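Local coordinates for genome polyprotein (Chicken sicinivirus JSY, PDB 6QWT) that probably copies the viral RNA genome as the RNA-dependent RNA polymerase (3Dpol) portion at the C-terminal end of the picornaviral polyprotein, at residues 65-68 against 69-72; 91-95 against 96-100; 181-184 against 185-189; 415-418 against 419-423; 437-440 against 441-445. All coordinates share one frame; numbering follows the deposited sequence.

Interaction 1 of 5, residues 65-68 against 69-72; sequences EPWP and SLIP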
loop_
_atom_site.group_PDB
_atom_site.type_symbol
_atom_site.label_atom_id
_atom_site.label_comp_id
_atom_site.label_asym_id
_atom_site.label_seq_id
_atom_site.Cartn_x
_atom_site.Cartn_y
_atom_site.Cartn_z
ATOM N N GLU A 65 -13.426 21.768 1.724
ATOM C CA GLU A 65 -14.406 22.050 0.694
ATOM C C GLU A 65 -13.943 21.515 -0.655
ATOM O O GLU A 65 -12.750 21.580 -0.972
ATOM C CB GLU A 65 -14.666 23.556 0.585
ATOM C CG GLU A 65 -14.990 24.212 1.920
ATOM C CD GLU A 65 -16.247 23.648 2.557
ATOM O OE1 GLU A 65 -17.159 23.225 1.811
ATOM O OE2 GLU A 65 -16.320 23.624 3.806
ATOM N N PRO A 66 -14.855 20.985 -1.465
ATOM C CA PRO A 66 -14.445 20.421 -2.754
ATOM C C PRO A 66 -14.048 21.509 -3.739
ATOM O O PRO A 66 -14.670 22.571 -3.805
ATOM C CB PRO A 66 -15.696 19.672 -3.225
ATOM C CG PRO A 66 -16.824 20.397 -2.576
ATOM C CD PRO A 66 -16.305 20.852 -1.236
ATOM N N TRP A 67 -12.995 21.235 -4.504
ATOM C CA TRP A 67 -12.655 22.109 -5.611
ATOM C C TRP A 67 -13.613 21.850 -6.774
ATOM O O TRP A 67 -14.252 20.797 -6.833
ATOM C CB TRP A 67 -11.195 21.910 -6.024
ATOM C CG TRP A 67 -10.705 20.496 -6.085
ATOM C CD1 TRP A 67 -10.583 19.717 -7.204
ATOM C CD2 TRP A 67 -10.222 19.703 -4.993
ATOM N NE1 TRP A 67 -10.072 18.484 -6.871
ATOM C CE2 TRP A 67 -9.843 18.450 -5.520
ATOM C CE3 TRP A 67 -10.085 19.926 -3.618
ATOM C CZ2 TRP A 67 -9.335 17.427 -4.720
ATOM C CZ3 TRP A 67 -9.582 18.908 -2.828
ATOM C CH2 TRP A 67 -9.213 17.677 -3.380
ATOM N N PRO A 68 -13.753 22.813 -7.697
ATOM C CA PRO A 68 -14.846 22.737 -8.687
ATOM C C PRO A 68 -14.947 21.428 -9.455
ATOM O O PRO A 68 -16.060 21.023 -9.810
ATOM C CB PRO A 68 -14.530 23.908 -9.625
ATOM C CG PRO A 68 -13.891 24.905 -8.741
ATOM C CD PRO A 68 -13.058 24.112 -7.764
ATOM N N SER A 69 -13.832 20.754 -9.727
ATOM C CA SER A 69 -13.849 19.522 -10.504
ATOM C C SER A 69 -13.905 18.268 -9.641
ATOM O O SER A 69 -13.908 17.161 -10.188
ATOM C CB SER A 69 -12.623 19.461 -11.422
ATOM O OG SER A 69 -11.424 19.338 -10.674
ATOM N N LEU A 70 -13.964 18.409 -8.311
ATOM C CA LEU A 70 -13.881 17.239 -7.438
ATOM C C LEU A 70 -15.158 16.406 -7.490
ATOM O O LEU A 70 -15.105 15.191 -7.721
ATOM C CB LEU A 70 -13.574 17.670 -6.002
ATOM C CG LEU A 70 -13.487 16.516 -4.995
ATOM C CD1 LEU A 70 -12.511 15.441 -5.475
ATOM C CD2 LEU A 70 -13.096 17.022 -3.614
ATOM N N ILE A 71 -16.314 17.035 -7.256
ATOM C CA ILE A 71 -17.582 16.303 -7.332
ATOM C C ILE A 71 -17.798 15.682 -8.708
ATOM O O ILE A 71 -18.216 14.513 -8.773
ATOM C CB ILE A 71 -18.749 17.216 -6.910
ATOM C CG1 ILE A 71 -18.546 17.731 -5.483
ATOM C CG2 ILE A 71 -20.085 16.486 -7.076
ATOM C CD1 ILE A 71 -19.230 16.916 -4.434
ATOM N N PRO A 72 -17.563 16.382 -9.827
ATOM C CA PRO A 72 -17.635 15.691 -11.126
ATOM C C PRO A 72 -16.714 14.484 -11.217
ATOM O O PRO A 72 -17.094 13.470 -11.817
ATOM C CB PRO A 72 -17.242 16.791 -12.121
ATOM C CG PRO A 72 -17.661 18.047 -11.457
ATOM C CD PRO A 72 -17.377 17.835 -10.000
HETATM O O HOH W 1 -16.650 19.841 -6.878
#
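W67 carries its indole between its own backbone N and carbonyl carbon (chi1 42°), while L70, three residues on, sends CG away from its N (chi1 179°); together these torsions bring the leucine over one face of the tryptophan. L70 CB lies 3.7 Å from the centroid of the W67 five-membered ring and only 9° off its normal, a CH-pi contact. Farther out, L70 CD1 meets W67 CZ2 at 3.8 Å and CD2 spreads over the six-membered ring, so the branched end follows the length of the indole. P66 closes in on the same leucine, its CB 3.7 Å from L70 CD2. At the indole's edge, in the ring plane, stands S69 OG, 3.6 Å from W67 CD1.

The backbone makes a turn that leads into helix 70-81. L70 N donates to W67 O at 2.8 Å, nearly straight but from above the carbonyl plane. Water 1 gives a proton to the same oxygen and receives one from I71 N, bridging a turn end too wide for a direct bond.

W67 NE1 and S69 OG both bond to S314, to its OG and its O respectively, which fastens the turn to helix 298-316. The polar side-chain atoms of these two buried residues thus have partners, while apolar carbon covers the indole face.

Interaction 2 of 5, residues 91-95 against 96-100; sequences MLEAI and NGTPL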
loop_
_atom_site.group_PDB
_atom_site.type_symbol
_atom_site.label_atom_id
_atom_site.label_comp_id
_atom_site.label_asym_id
_atom_site.label_seq_id
_atom_site.Cartn_x
_atom_site.Cartn_y
_atom_site.Cartn_z
ATOM N N MET A 91 -19.592 -11.550 10.620
ATOM C CA MET A 91 -18.405 -11.438 11.461
ATOM C C MET A 91 -17.480 -12.631 11.270
ATOM O O MET A 91 -16.251 -12.476 11.242
ATOM C CB MET A 91 -18.801 -11.305 12.927
ATOM C CG MET A 91 -17.607 -11.100 13.838
ATOM S SD MET A 91 -18.044 -11.009 15.572
ATOM C CE MET A 91 -19.158 -9.609 15.581
ATOM N N LEU A 92 -18.052 -13.829 11.125
ATOM C CA LEU A 92 -17.238 -15.021 10.915
ATOM C C LEU A 92 -16.568 -15.001 9.548
ATOM O O LEU A 92 -15.421 -15.440 9.408
ATOM C CB LEU A 92 -18.096 -16.274 11.076
ATOM C CG LEU A 92 -18.319 -16.728 12.519
ATOM C CD1 LEU A 92 -19.586 -17.559 12.633
ATOM C CD2 LEU A 92 -17.115 -17.510 13.017
ATOM N N GLU A 93 -17.270 -14.503 8.526
ATOM C CA GLU A 93 -16.654 -14.367 7.209
ATOM C C GLU A 93 -15.526 -13.344 7.235
ATOM O O GLU A 93 -14.477 -13.554 6.616
ATOM C CB GLU A 93 -17.704 -13.979 6.170
ATOM C CG GLU A 93 -18.468 -15.157 5.593
ATOM C CD GLU A 93 -19.642 -14.729 4.733
ATOM O OE1 GLU A 93 -20.245 -13.674 5.026
ATOM O OE2 GLU A 93 -19.964 -15.450 3.765
ATOM N N ALA A 94 -15.722 -12.232 7.948
ATOM C CA ALA A 94 -14.675 -11.221 8.031
ATOM C C ALA A 94 -13.432 -11.759 8.727
ATOM O O ALA A 94 -12.315 -11.320 8.429
ATOM C CB ALA A 94 -15.197 -9.978 8.752
ATOM N N ILE A 95 -13.601 -12.714 9.641
ATOM C CA ILE A 95 -12.462 -13.285 10.352
ATOM C C ILE A 95 -11.793 -14.374 9.521
ATOM O O ILE A 95 -10.573 -14.365 9.329
ATOM C CB ILE A 95 -12.908 -13.822 11.725
ATOM C CG1 ILE A 95 -13.299 -12.666 12.649
ATOM C CG2 ILE A 95 -11.808 -14.673 12.351
ATOM C CD1 ILE A 95 -14.022 -13.106 13.902
ATOM N N ASN A 96 -12.584 -15.320 9.007
ATOM C CA ASN A 96 -12.047 -16.519 8.374
ATOM C C ASN A 96 -11.964 -16.440 6.856
ATOM O O ASN A 96 -11.213 -17.216 6.257
ATOM C CB ASN A 96 -12.888 -17.737 8.769
ATOM C CG ASN A 96 -12.840 -18.011 10.258
ATOM O OD1 ASN A 96 -11.855 -18.543 10.772
ATOM N ND2 ASN A 96 -13.903 -17.640 10.962
ATOM N N GLY A 97 -12.709 -15.550 6.219
ATOM C CA GLY A 97 -12.594 -15.342 4.790
ATOM C C GLY A 97 -13.770 -15.928 4.024
ATOM O O GLY A 97 -14.662 -16.577 4.572
ATOM N N THR A 98 -13.756 -15.662 2.719
ATOM C CA THR A 98 -14.773 -16.120 1.781
ATOM C C THR A 98 -14.064 -16.665 0.544
ATOM O O THR A 98 -12.833 -16.566 0.459
ATOM C CB THR A 98 -15.729 -14.981 1.400
ATOM O OG1 THR A 98 -15.087 -14.105 0.466
ATOM C CG2 THR A 98 -16.181 -14.187 2.625
ATOM N N PRO A 99 -14.777 -17.249 -0.426
ATOM C CA PRO A 99 -14.105 -17.648 -1.676
ATOM C C PRO A 99 -13.401 -16.507 -2.402
ATOM O O PRO A 99 -12.563 -16.776 -3.271
ATOM C CB PRO A 99 -15.252 -18.217 -2.521
ATOM C CG PRO A 99 -16.216 -18.740 -1.526
ATOM C CD PRO A 99 -16.142 -17.808 -0.343
ATOM N N LEU A 100 -13.704 -15.248 -2.082
ATOM C CA LEU A 100 -13.117 -14.112 -2.782
ATOM C C LEU A 100 -12.198 -13.267 -1.912
ATOM O O LEU A 100 -11.644 -12.277 -2.403
ATOM C CB LEU A 100 -14.223 -13.222 -3.360
ATOM C CG LEU A 100 -15.178 -13.904 -4.337
ATOM C CD1 LEU A 100 -16.271 -12.939 -4.770
ATOM C CD2 LEU A 100 -14.413 -14.435 -5.536
#
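N96 and L92 meet at the C-terminal end of helix 91-96, which the chain leaves through G97, with positive phi, to enter the short, weakly bonded strand 97-98. From CB outward, the N96 side chain bends back over the last turn. CB lies 3.5 Å from L92 O, and CG, set opposite the carbonyl carbon (chi1 -63°), keeps the amide beside that turn. At the tip the two amide atoms part company. ND2 donates to L92 O at 3.1 Å, with the oxygen tilted from the amide plane, and also brushes L92 CD2; OD1 faces the other way and accepts from the backbone N of Y132 in strand 132-134.

L92 O is thus gripped twice by one residue, since N96 N also donates to it, at 2.9 Å and with a straighter N-H angle of 164°. The two donors arrive from opposite faces of the carbonyl plane. The next bond in the series, from G97 N to E93 O, is short at 2.7 Å. G97 then leaves helical geometry with a phi of 106°, a conformation that suits a residue without a side chain.

Past the glycine, T98 crosses E93 at about a right angle, its methyl group lying against the aliphatic part of the glutamate. T98 OG1 bonds to E195 and closes an ST turn as well. T98 CG2 sits 3.9 Å from E93 CB and the same distance from E93 CG.

Interaction 3 of 5, residues 181-184 against 185-189; sequences HAII and AGRML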
loop_
_atom_site.group_PDB
_atom_site.type_symbol
_atom_site.label_atom_id
_atom_site.label_comp_id
_atom_site.label_asym_id
_atom_site.label_seq_id
_atom_site.Cartn_x
_atom_site.Cartn_y
_atom_site.Cartn_z
ATOM N N HIS A 181 -10.287 -5.194 16.551
ATOM C CA HIS A 181 -11.739 -5.038 16.535
ATOM C C HIS A 181 -12.181 -4.003 15.506
ATOM O O HIS A 181 -13.272 -4.126 14.940
ATOM C CB HIS A 181 -12.263 -4.675 17.929
ATOM C CG HIS A 181 -11.764 -3.364 18.455
ATOM N ND1 HIS A 181 -10.463 -3.171 18.871
ATOM C CD2 HIS A 181 -12.401 -2.186 18.661
ATOM C CE1 HIS A 181 -10.316 -1.929 19.296
ATOM N NE2 HIS A 181 -11.477 -1.309 19.178
ATOM N N ALA A 182 -11.352 -2.988 15.242
ATOM C CA ALA A 182 -11.670 -2.043 14.176
ATOM C C ALA A 182 -11.461 -2.664 12.802
ATOM O O ALA A 182 -12.158 -2.304 11.844
ATOM C CB ALA A 182 -10.825 -0.779 14.316
ATOM N N ILE A 183 -10.515 -3.596 12.685
ATOM C CA ILE A 183 -10.262 -4.234 11.399
ATOM C C ILE A 183 -11.402 -5.176 11.035
ATOM O O ILE A 183 -11.870 -5.193 9.890
ATOM C CB ILE A 183 -8.903 -4.957 11.430
ATOM C CG1 ILE A 183 -7.778 -3.963 11.137
ATOM C CG2 ILE A 183 -8.874 -6.109 10.435
ATOM C CD1 ILE A 183 -6.473 -4.318 11.794
ATOM N N ILE A 184 -11.882 -5.958 12.004
ATOM C CA ILE A 184 -12.967 -6.895 11.731
ATOM C C ILE A 184 -14.260 -6.147 11.421
ATOM O O ILE A 184 -15.012 -6.532 10.516
ATOM C CB ILE A 184 -13.132 -7.869 12.912
ATOM C CG1 ILE A 184 -11.889 -8.753 13.036
ATOM C CG2 ILE A 184 -14.365 -8.731 12.725
ATOM C CD1 ILE A 184 -11.875 -9.615 14.277
ATOM N N ALA A 185 -14.538 -5.063 12.153
ATOM C CA ALA A 185 -15.702 -4.243 11.833
ATOM C C ALA A 185 -15.587 -3.646 10.436
ATOM O O ALA A 185 -16.576 -3.577 9.697
ATOM C CB ALA A 185 -15.873 -3.139 12.875
ATOM N N GLY A 186 -14.383 -3.216 10.054
ATOM C CA GLY A 186 -14.192 -2.666 8.722
ATOM C C GLY A 186 -14.340 -3.712 7.634
ATOM O O GLY A 186 -14.905 -3.439 6.571
ATOM N N ARG A 187 -13.830 -4.922 7.878
ATOM C CA ARG A 187 -14.024 -6.009 6.927
ATOM C C ARG A 187 -15.476 -6.456 6.866
ATOM O O ARG A 187 -15.885 -7.065 5.873
ATOM C CB ARG A 187 -13.126 -7.196 7.284
ATOM C CG ARG A 187 -11.641 -6.891 7.221
ATOM C CD ARG A 187 -10.809 -8.081 7.669
ATOM N NE ARG A 187 -10.026 -8.627 6.565
ATOM C CZ ARG A 187 -10.190 -9.845 6.061
ATOM N NH1 ARG A 187 -11.108 -10.659 6.566
ATOM N NH2 ARG A 187 -9.435 -10.251 5.051
ATOM N N MET A 188 -16.265 -6.178 7.902
ATOM C CA MET A 188 -17.691 -6.465 7.816
ATOM C C MET A 188 -18.393 -5.443 6.932
ATOM O O MET A 188 -19.089 -5.807 5.977
ATOM C CB MET A 188 -18.308 -6.495 9.216
ATOM C CG MET A 188 -17.923 -7.721 10.033
ATOM S SD MET A 188 -18.465 -7.612 11.750
ATOM C CE MET A 188 -20.242 -7.767 11.559
ATOM N N LEU A 189 -18.193 -4.151 7.218
ATOM C CA LEU A 189 -18.906 -3.098 6.498
ATOM C C LEU A 189 -18.495 -3.039 5.031
ATOM O O LEU A 189 -19.348 -2.887 4.148
ATOM C CB LEU A 189 -18.654 -1.745 7.163
ATOM C CG LEU A 189 -19.151 -1.559 8.594
ATOM C CD1 LEU A 189 -18.636 -0.243 9.160
ATOM C CD2 LEU A 189 -20.667 -1.608 8.632
#
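From H181 to M188 the backbone is a regular alpha helix, with A185 N, G186 N, R187 N and M188 N donating in turn to H181 O, A182 O, I183 O and I184 O; the bond from R187 N to I183 O, at 2.8 Å, is the shortest of the four.

I183 and R187, one turn apart, lie side by side and point the same way. The contact is made by I183 CG2, the branch anti to the backbone N, which touches R187 CD at 3.9 Å. R187 CG rests 3.2 Å from I183 O, the acceptor of its own backbone N. A bend at chi3 (114°) then carries the guanidinium beyond the two segments, where NH2 bonds to D102 O.

This is helix 180-189 of the viral polymerase fold, packed on helices 91-96 and 136-147, with L189 on helix 267-276. Its next pair, I184 and M188, meets more loosely: I184 CG2 and M188 SD are 4.4 Å apart, although M188 CG comes to 3.2 Å from I184 O. Both residues face helices 91-96 and 136-147, with I184 on I142 and M188 on L146. A185 adds its methyl to that packing, its CB 3.5 Å from H181 O and also touching L146.

At the start of the helix, H181 reaches W114 through ND1, which bonds to NE1 of that tryptophan, and their rings meet at a steep angle. A182 O receives a further bond from the hydroxyl of Y271.

Interaction 4 of 5, residues 415-418 against 419-423; sequences GPFQ and DVITS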
loop_
_atom_site.group_PDB
_atom_site.type_symbol
_atom_site.label_atom_id
_atom_site.label_comp_id
_atom_site.label_asym_id
_atom_site.label_seq_id
_atom_site.Cartn_x
_atom_site.Cartn_y
_atom_site.Cartn_z
ATOM N N GLY A 415 15.800 -14.568 10.750
ATOM C CA GLY A 415 15.331 -15.895 10.434
ATOM C C GLY A 415 16.409 -16.702 9.740
ATOM O O GLY A 415 17.564 -16.274 9.637
ATOM N N PRO A 416 16.061 -17.896 9.265
ATOM C CA PRO A 416 17.003 -18.651 8.423
ATOM C C PRO A 416 17.299 -17.874 7.150
ATOM O O PRO A 416 16.392 -17.523 6.391
ATOM C CB PRO A 416 16.255 -19.959 8.136
ATOM C CG PRO A 416 15.209 -20.053 9.208
ATOM C CD PRO A 416 14.814 -18.640 9.507
ATOM N N PHE A 417 18.586 -17.594 6.924
ATOM C CA PHE A 417 18.963 -16.720 5.817
ATOM C C PHE A 417 18.553 -17.303 4.471
ATOM O O PHE A 417 18.314 -16.550 3.520
ATOM C CB PHE A 417 20.467 -16.449 5.848
ATOM C CG PHE A 417 20.933 -15.502 4.780
ATOM C CD1 PHE A 417 20.275 -14.302 4.566
ATOM C CD2 PHE A 417 22.028 -15.810 3.989
ATOM C CE1 PHE A 417 20.699 -13.425 3.580
ATOM C CE2 PHE A 417 22.460 -14.934 3.007
ATOM C CZ PHE A 417 21.792 -13.741 2.803
ATOM N N GLN A 418 18.455 -18.632 4.372
ATOM C CA GLN A 418 18.028 -19.249 3.119
ATOM C C GLN A 418 16.630 -18.795 2.724
ATOM O O GLN A 418 16.321 -18.708 1.530
ATOM C CB GLN A 418 18.091 -20.774 3.238
ATOM C CG GLN A 418 17.586 -21.534 2.018
ATOM C CD GLN A 418 18.356 -21.197 0.753
ATOM O OE1 GLN A 418 19.583 -21.288 0.716
ATOM N NE2 GLN A 418 17.634 -20.804 -0.292
ATOM N N ASP A 419 15.779 -18.480 3.705
ATOM C CA ASP A 419 14.456 -17.951 3.390
ATOM C C ASP A 419 14.541 -16.588 2.712
ATOM O O ASP A 419 13.701 -16.269 1.861
ATOM C CB ASP A 419 13.606 -17.860 4.657
ATOM C CG ASP A 419 13.295 -19.223 5.250
ATOM O OD1 ASP A 419 12.521 -19.286 6.229
ATOM O OD2 ASP A 419 13.829 -20.230 4.737
ATOM N N VAL A 420 15.539 -15.777 3.070
ATOM C CA VAL A 420 15.733 -14.496 2.398
ATOM C C VAL A 420 16.166 -14.714 0.952
ATOM O O VAL A 420 15.670 -14.049 0.032
ATOM C CB VAL A 420 16.751 -13.640 3.173
ATOM C CG1 VAL A 420 17.108 -12.379 2.387
ATOM C CG2 VAL A 420 16.205 -13.285 4.548
ATOM N N ILE A 421 17.089 -15.652 0.727
ATOM C CA ILE A 421 17.562 -15.938 -0.625
ATOM C C ILE A 421 16.434 -16.489 -1.486
ATOM O O ILE A 421 16.271 -16.095 -2.648
ATOM C CB ILE A 421 18.755 -16.909 -0.572
ATOM C CG1 ILE A 421 20.036 -16.160 -0.219
ATOM C CG2 ILE A 421 18.921 -17.648 -1.890
ATOM C CD1 ILE A 421 20.886 -16.915 0.734
ATOM N N THR A 422 15.638 -17.406 -0.932
ATOM C CA THR A 422 14.567 -18.024 -1.707
ATOM C C THR A 422 13.545 -16.991 -2.172
ATOM O O THR A 422 13.123 -17.007 -3.333
ATOM C CB THR A 422 13.893 -19.120 -0.881
ATOM O OG1 THR A 422 14.834 -20.168 -0.621
ATOM C CG2 THR A 422 12.704 -19.695 -1.628
ATOM N N SER A 423 13.145 -16.074 -1.285
ATOM C CA SER A 423 12.103 -15.120 -1.652
ATOM C C SER A 423 12.599 -14.097 -2.669
ATOM O O SER A 423 11.798 -13.563 -3.446
ATOM C CB SER A 423 11.563 -14.422 -0.403
ATOM O OG SER A 423 12.619 -13.901 0.379
#
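F417 and I421 cross obliquely in the first turn of helix 417-428, the isoleucine lying over one face of the phenyl ring. I421 CD1 stands 3.9 Å from the ring centroid and 30° off its normal, a CH-pi contact displaced toward the CD2-CE2 side; its distance to F417 CE2 is 3.4 Å. V420 comes obliquely to the CD1-CE1 side, with CB 3.8 Å from F417 CD1. With CG anti to the backbone N (chi1 -177°), the F417 ring comes near both residues, which lie on the same side of its plane. F452 meets F417 edge-to-face, and S24 and P25 also touch the ring.

Q418 runs at about a right angle to T422. Its chain bends at chi2, folding the amide over the helix so that NE2 donates to T422 OG1, which lies almost in the amide plane. NE2 also bonds to I455 O, tying the turn to the loop around P454 and I457.

Ahead of these residues P416 O accepts from the backbone N of D419. The Q418 NE2 to T422 OG1 bond measures 2.9 Å, with an N-H angle of 158°.

Interaction 5 of 5, residues 437-440 against 441-445; sequences QKWC and DTVQA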
loop_
_atom_site.group_PDB
_atom_site.type_symbol
_atom_site.label_atom_id
_atom_site.label_comp_id
_atom_site.label_asym_id
_atom_site.label_seq_id
_atom_site.Cartn_x
_atom_site.Cartn_y
_atom_site.Cartn_z
ATOM N N GLN A 437 21.748 -15.416 -13.094
ATOM C CA GLN A 437 22.940 -16.161 -12.707
ATOM C C GLN A 437 24.007 -15.240 -12.132
ATOM O O GLN A 437 24.701 -15.603 -11.176
ATOM C CB GLN A 437 23.488 -16.932 -13.907
ATOM C CG GLN A 437 24.518 -17.981 -13.537
ATOM C CD GLN A 437 23.983 -18.981 -12.532
ATOM O OE1 GLN A 437 22.878 -19.505 -12.687
ATOM N NE2 GLN A 437 24.761 -19.243 -11.487
ATOM N N LYS A 438 24.152 -14.037 -12.702
ATOM C CA LYS A 438 25.157 -13.100 -12.205
ATOM C C LYS A 438 24.867 -12.699 -10.763
ATOM O O LYS A 438 25.784 -12.609 -9.938
ATOM C CB LYS A 438 25.219 -11.866 -13.106
ATOM C CG LYS A 438 25.936 -12.094 -14.429
ATOM C CD LYS A 438 25.776 -10.894 -15.356
ATOM C CE LYS A 438 26.503 -11.102 -16.682
ATOM N NZ LYS A 438 25.895 -12.188 -17.499
ATOM N N TRP A 439 23.595 -12.455 -10.444
ATOM C CA TRP A 439 23.219 -12.163 -9.067
ATOM C C TRP A 439 23.505 -13.355 -8.161
ATOM O O TRP A 439 24.082 -13.201 -7.079
ATOM C CB TRP A 439 21.743 -11.769 -9.004
ATOM C CG TRP A 439 21.233 -11.578 -7.609
ATOM C CD1 TRP A 439 21.493 -10.529 -6.776
ATOM C CD2 TRP A 439 20.375 -12.466 -6.881
ATOM N NE1 TRP A 439 20.852 -10.708 -5.573
ATOM C CE2 TRP A 439 20.158 -11.890 -5.613
ATOM C CE3 TRP A 439 19.772 -13.693 -7.178
ATOM C CZ2 TRP A 439 19.362 -12.497 -4.643
ATOM C CZ3 TRP A 439 18.983 -14.296 -6.213
ATOM C CH2 TRP A 439 18.784 -13.698 -4.961
ATOM N N CYS A 440 23.116 -14.558 -8.594
ATOM C CA CYS A 440 23.353 -15.752 -7.782
ATOM C C CYS A 440 24.841 -15.974 -7.541
ATOM O O CYS A 440 25.257 -16.283 -6.418
ATOM C CB CYS A 440 22.741 -16.983 -8.451
ATOM S SG CYS A 440 20.940 -16.961 -8.630
ATOM N N ASP A 441 25.661 -15.823 -8.585
ATOM C CA ASP A 441 27.091 -16.075 -8.444
ATOM C C ASP A 441 27.751 -15.055 -7.523
ATOM O O ASP A 441 28.609 -15.412 -6.707
ATOM C CB ASP A 441 27.761 -16.073 -9.821
ATOM C CG ASP A 441 27.409 -17.298 -10.644
ATOM O OD1 ASP A 441 26.878 -18.275 -10.070
ATOM O OD2 ASP A 441 27.657 -17.288 -11.871
ATOM N N THR A 442 27.362 -13.783 -7.633
ATOM C CA THR A 442 27.944 -12.758 -6.770
ATOM C C THR A 442 27.547 -12.973 -5.315
ATOM O O THR A 442 28.374 -12.819 -4.408
ATOM C CB THR A 442 27.518 -11.370 -7.244
ATOM O OG1 THR A 442 27.888 -11.199 -8.615
ATOM C CG2 THR A 442 28.189 -10.286 -6.407
ATOM N N VAL A 443 26.288 -13.340 -5.072
ATOM C CA VAL A 443 25.832 -13.588 -3.711
ATOM C C VAL A 443 26.524 -14.816 -3.130
ATOM O O VAL A 443 26.901 -14.833 -1.953
ATOM C CB VAL A 443 24.299 -13.727 -3.692
ATOM C CG1 VAL A 443 23.822 -14.326 -2.376
ATOM C CG2 VAL A 443 23.645 -12.372 -3.946
ATOM N N GLN A 444 26.719 -15.852 -3.951
ATOM C CA GLN A 444 27.326 -17.084 -3.456
ATOM C C GLN A 444 28.782 -16.872 -3.058
ATOM O O GLN A 444 29.244 -17.424 -2.051
ATOM C CB GLN A 444 27.216 -18.183 -4.511
ATOM C CG GLN A 444 27.998 -19.440 -4.175
ATOM C CD GLN A 444 27.268 -20.696 -4.586
ATOM O OE1 GLN A 444 26.957 -20.888 -5.761
ATOM N NE2 GLN A 444 26.982 -21.559 -3.618
ATOM N N ALA A 445 29.523 -16.078 -3.831
ATOM C CA ALA A 445 30.930 -15.854 -3.514
ATOM C C ALA A 445 31.083 -15.117 -2.190
ATOM O O ALA A 445 31.963 -15.444 -1.386
ATOM C CB ALA A 445 31.611 -15.086 -4.646
#
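W439 presents one face of its indole to V443, a turn farther along the helix: V443 CG2 lies 3.9 Å from the centroid of the five-membered ring, 22° off the normal, a CH-pi contact. The methyl sits toward the rim, and W439 NE1 is its closest ring atom at 3.6 Å. The two side chains run side by side in the same direction, and Y405 meets the indole edge-to-face.

The second flat pair is polar. The carboxylate of D441 and the amide of Q437 are turned 54° to each other. Q437 NE2 donates to D441 OD1 at 2.7 Å; the oxygen lies nearly in the amide plane, but the donor stands well above the carboxylate plane, and the N-H angle is bent to 140°. A bend at chi2, after a CG set anti to the backbone N, folds the glutamine forward along the helix to D441. The bond links two exposed side chains, and the amide probably eases the negative charge of the carboxylate.

One residue on, T442 OG1 donates to K438 O at 2.9 Å, beside the regular bond from T442 N to that same oxygen. The two donors reach it from opposite faces of its plane. This is a helical threonine folding its hydroxyl back on the preceding turn.

The W439 indole packs on helix 417-428, touching L424, C425 and A428, while V443 and C440 pack on F456 and V443 also on V409. Helix 433-449 is thereby laid against helix 417-428 just before it in the chain.

In the fold
All five contacts are local and follow one another in series, with no nesting or crossing; each closes within a single turn. Interaction 1 leads the chain into helix 70-81, and interaction 2 takes it out of helix 91-96 into strand 97-98. Interaction 3, within helix 180-189, packs directly on interaction 2: I95 meets I184, A94 and M91 meet M188, and the centres are about 11 Å apart. Near the C-terminal end, interaction 4 lies in the first turn of helix 417-428 and interaction 5 in the next helix, 433-449; they touch lightly through I421 and W439. Interaction 1 lies on the opposite side of the chain's centre from this pair, its centre about 49 Å from that of interaction 4.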